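Local coordinates for oxidoreductase, NAD-binding/iron-sulfur cluster-binding protein (Nitratireductor pacificus pht-3B, PDB 6ZXU) that probably removes halogens reductively from organohalides, using a bound cobalamin and two [4Fe-4S] clusters that are likely to deliver the electrons, at residues G557-V560 with Y565-W568. Residues are numbered along the deposited sequence; the frame is centred on the assembly and turned at random.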
ATOM      1  N   GLY A 557      -7.274 -27.594   3.756  1.00 15.21           N
ATOM      2  CA  GLY A 557      -8.450 -28.359   3.361  1.00 16.11           C
ATOM      3  C   GLY A 557      -9.384 -27.618   2.397  1.00 18.60           C
ATOM      4  O   GLY A 557      -8.959 -26.762   1.659  1.00 16.13           O
ATOM      5  N   ASP A 558     -10.629 -28.022   2.383  1.00 19.15           N
ATOM      6  CA  ASP A 558     -11.584 -27.560   1.435  1.00 21.70           C
ATOM      7  C   ASP A 558     -12.267 -26.291   1.967  1.00 17.52           C
ATOM      8  O   ASP A 558     -12.196 -26.008   3.149  1.00 15.75           O
ATOM      9  CB  ASP A 558     -12.634 -28.642   1.226  1.00 24.76           C
ATOM     10  CG  ASP A 558     -12.089 -29.835   0.461  1.00 35.46           C
ATOM     11  OD1 ASP A 558     -11.118 -29.684  -0.343  1.00 39.65           O
ATOM     12  OD2 ASP A 558     -12.688 -30.921   0.672  1.00 48.40           O
ATOM     13  N   LYS A 559     -12.888 -25.559   1.069  1.00 16.05           N
ATOM     14  CA  LYS A 559     -13.678 -24.421   1.460  1.00 16.42           C
ATOM     15  C   LYS A 559     -14.861 -24.888   2.329  1.00 17.54           C
ATOM     16  O   LYS A 559     -15.346 -26.006   2.204  1.00 20.71           O
ATOM     17  CB  LYS A 559     -14.177 -23.660   0.258  1.00 18.03           C
ATOM     18  CG  LYS A 559     -13.101 -22.834  -0.427  1.00 17.53           C
ATOM     19  CD  LYS A 559     -13.587 -22.213  -1.732  1.00 19.33           C
ATOM     20  CE  LYS A 559     -13.460 -23.228  -2.846  1.00 20.15           C
ATOM     21  NZ  LYS A 559     -14.037 -22.683  -4.091  1.00 23.19           N
ATOM     22  N   VAL A 560     -15.310 -24.021   3.220  1.00 17.33           N
ATOM     23  CA  VAL A 560     -16.434 -24.226   4.100  1.00 16.61           C
ATOM     24  C   VAL A 560     -17.398 -23.029   3.972  1.00 17.15           C
ATOM     25  O   VAL A 560     -17.054 -21.962   3.426  1.00 16.34           O
ATOM     26  CB  VAL A 560     -16.023 -24.379   5.590  1.00 16.72           C
ATOM     27  CG1 VAL A 560     -15.176 -25.621   5.789  1.00 20.48           C
ATOM     28  CG2 VAL A 560     -15.258 -23.174   6.133  1.00 16.21           C
ATOM     29  N   TYR A 565     -21.384 -17.367   3.615  1.00 15.37           N
ATOM     30  CA  TYR A 565     -20.589 -17.371   2.398  1.00 14.85           C
ATOM     31  C   TYR A 565     -19.534 -18.459   2.427  1.00 14.56           C
ATOM     32  O   TYR A 565     -19.088 -18.871   3.436  1.00 15.47           O
ATOM     33  CB  TYR A 565     -19.965 -15.984   2.095  1.00 14.87           C
ATOM     34  CG  TYR A 565     -19.203 -15.397   3.275  1.00 15.03           C
ATOM     35  CD1 TYR A 565     -19.829 -14.605   4.214  1.00 13.93           C
ATOM     36  CD2 TYR A 565     -17.908 -15.641   3.420  1.00 14.70           C
ATOM     37  CE1 TYR A 565     -19.165 -14.125   5.309  1.00 15.69           C
ATOM     38  CE2 TYR A 565     -17.204 -15.145   4.466  1.00 14.59           C
ATOM     39  CZ  TYR A 565     -17.815 -14.373   5.402  1.00 16.47           C
ATOM     40  OH  TYR A 565     -17.111 -13.883   6.454  1.00 15.91           O
ATOM     41  N   GLU A 566     -19.105 -18.843   1.237  1.00 16.63           N
ATOM     42  CA  GLU A 566     -18.121 -19.871   1.003  1.00 17.70           C
ATOM     43  C   GLU A 566     -16.703 -19.216   1.068  1.00 16.75           C
ATOM     44  O   GLU A 566     -16.427 -18.190   0.416  1.00 14.92           O
ATOM     45  CB  GLU A 566     -18.335 -20.453  -0.400  1.00 19.56           C
ATOM     46  CG  GLU A 566     -17.305 -21.462  -0.873  1.00 19.68           C
ATOM     47  CD  GLU A 566     -17.549 -21.961  -2.321  1.00 26.34           C
ATOM     48  OE1 GLU A 566     -18.381 -21.370  -3.103  1.00 22.27           O
ATOM     49  OE2 GLU A 566     -16.822 -22.921  -2.692  1.00 30.15           O
ATOM     50  N   ILE A 567     -15.804 -19.854   1.793  1.00 17.01           N
ATOM     51  CA  ILE A 567     -14.494 -19.296   2.040  1.00 15.84           C
ATOM     52  C   ILE A 567     -13.552 -20.413   2.499  1.00 17.35           C
ATOM     53  O   ILE A 567     -13.987 -21.440   2.990  1.00 14.69           O
ATOM     54  CB  ILE A 567     -14.642 -18.175   3.108  1.00 18.25           C
ATOM     55  CG1 ILE A 567     -13.434 -17.236   3.017  1.00 22.91           C
ATOM     56  CG2 ILE A 567     -14.906 -18.733   4.488  1.00 16.20           C
ATOM     57  CD1 ILE A 567     -13.645 -15.888   3.590  1.00 26.68           C
ATOM     58  N   TRP A 568     -12.247 -20.197   2.320  1.00 16.86           N
ATOM     59  CA  TRP A 568     -11.225 -20.976   3.023  1.00 14.95           C
ATOM     60  C   TRP A 568     -10.965 -20.252   4.358  1.00 19.15           C
ATOM     61  O   TRP A 568     -10.357 -19.190   4.359  1.00 25.19           O
ATOM     62  CB  TRP A 568      -9.901 -21.024   2.244  1.00 15.99           C
ATOM     63  CG  TRP A 568      -9.805 -22.112   1.163  1.00 15.10           C
ATOM     64  CD1 TRP A 568      -9.653 -23.445   1.378  1.00 15.07           C
ATOM     65  CD2 TRP A 568      -9.841 -21.932  -0.238  1.00 15.13           C
ATOM     66  NE1 TRP A 568      -9.624 -24.113   0.203  1.00 16.13           N
ATOM     67  CE2 TRP A 568      -9.748 -23.203  -0.824  1.00 15.03           C
ATOM     68  CE3 TRP A 568     -10.023 -20.834  -1.060  1.00 15.54           C
ATOM     69  CZ2 TRP A 568      -9.728 -23.406  -2.211  1.00 16.90           C
ATOM     70  CZ3 TRP A 568      -9.986 -21.018  -2.412  1.00 13.55           C
ATOM     71  CH2 TRP A 568      -9.890 -22.307  -2.989  1.00 16.18           C
TER
HETATM   72  O   HOH W   1     -16.690 -21.943  -5.666  1.00 35.53           O
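V560 and I567 form a hydrogen-bonded antiparallel pair: V560 N donates to I567 O and I567 N to V560 O, each at 2.9 Å. This pair belongs to a two-stranded antiparallel beta hairpin, strands 560-562 and 565-567, within the region matching the 4Fe-4S dicluster family. The segments run almost oppositely, 170° apart, and CA-H of E566 also faces V560 O. Ahead of the first strand, the chain from G557 to K559 passes along the indole of W568.

K559 carries most of the side-chain contact. Its CG sits over one face of the indole, 3.5 Å from the centroid of the five-membered ring and 16° off the normal, a CH-pi contact; farther out, CE approaches the six-membered ring at CH2. A bend at chi3 (-83°) turns the end of the lysine toward E566, where NZ forms a salt bridge with OE2 at 3.1 Å, reaching it from above the carboxylate plane. Q536 OE1 also accepts a hydrogen bond from NZ, while E566 OE1 forms a salt bridge with R717 and accepts a hydrogen bond from L302 N, tying the hairpin to neighbouring parts of the chain. At the indole edge, NE1 makes a weak bond to G557 O, which R500 also binds. The indole also packs against Q536, C539 and N540 of helix 535-540, C539 being a ligand of a [4Fe-4S] cluster. Replacing W568 by alanine removes the ring face under K559 and the NE1 donor to G557 O, and is likely to open a gap beside that helix.

The hairpin also borders the cofactor: I567 helps line the cobalamin pocket, and Y565 OH hydrogen-bonds to cobalamin. Beside the direct salt bridge, water 1 links the two charged groups weakly, accepting from K559 NZ at 3.2 Å and lying 3.1 Å from E566 OE1, where other acceptors compete for its protons.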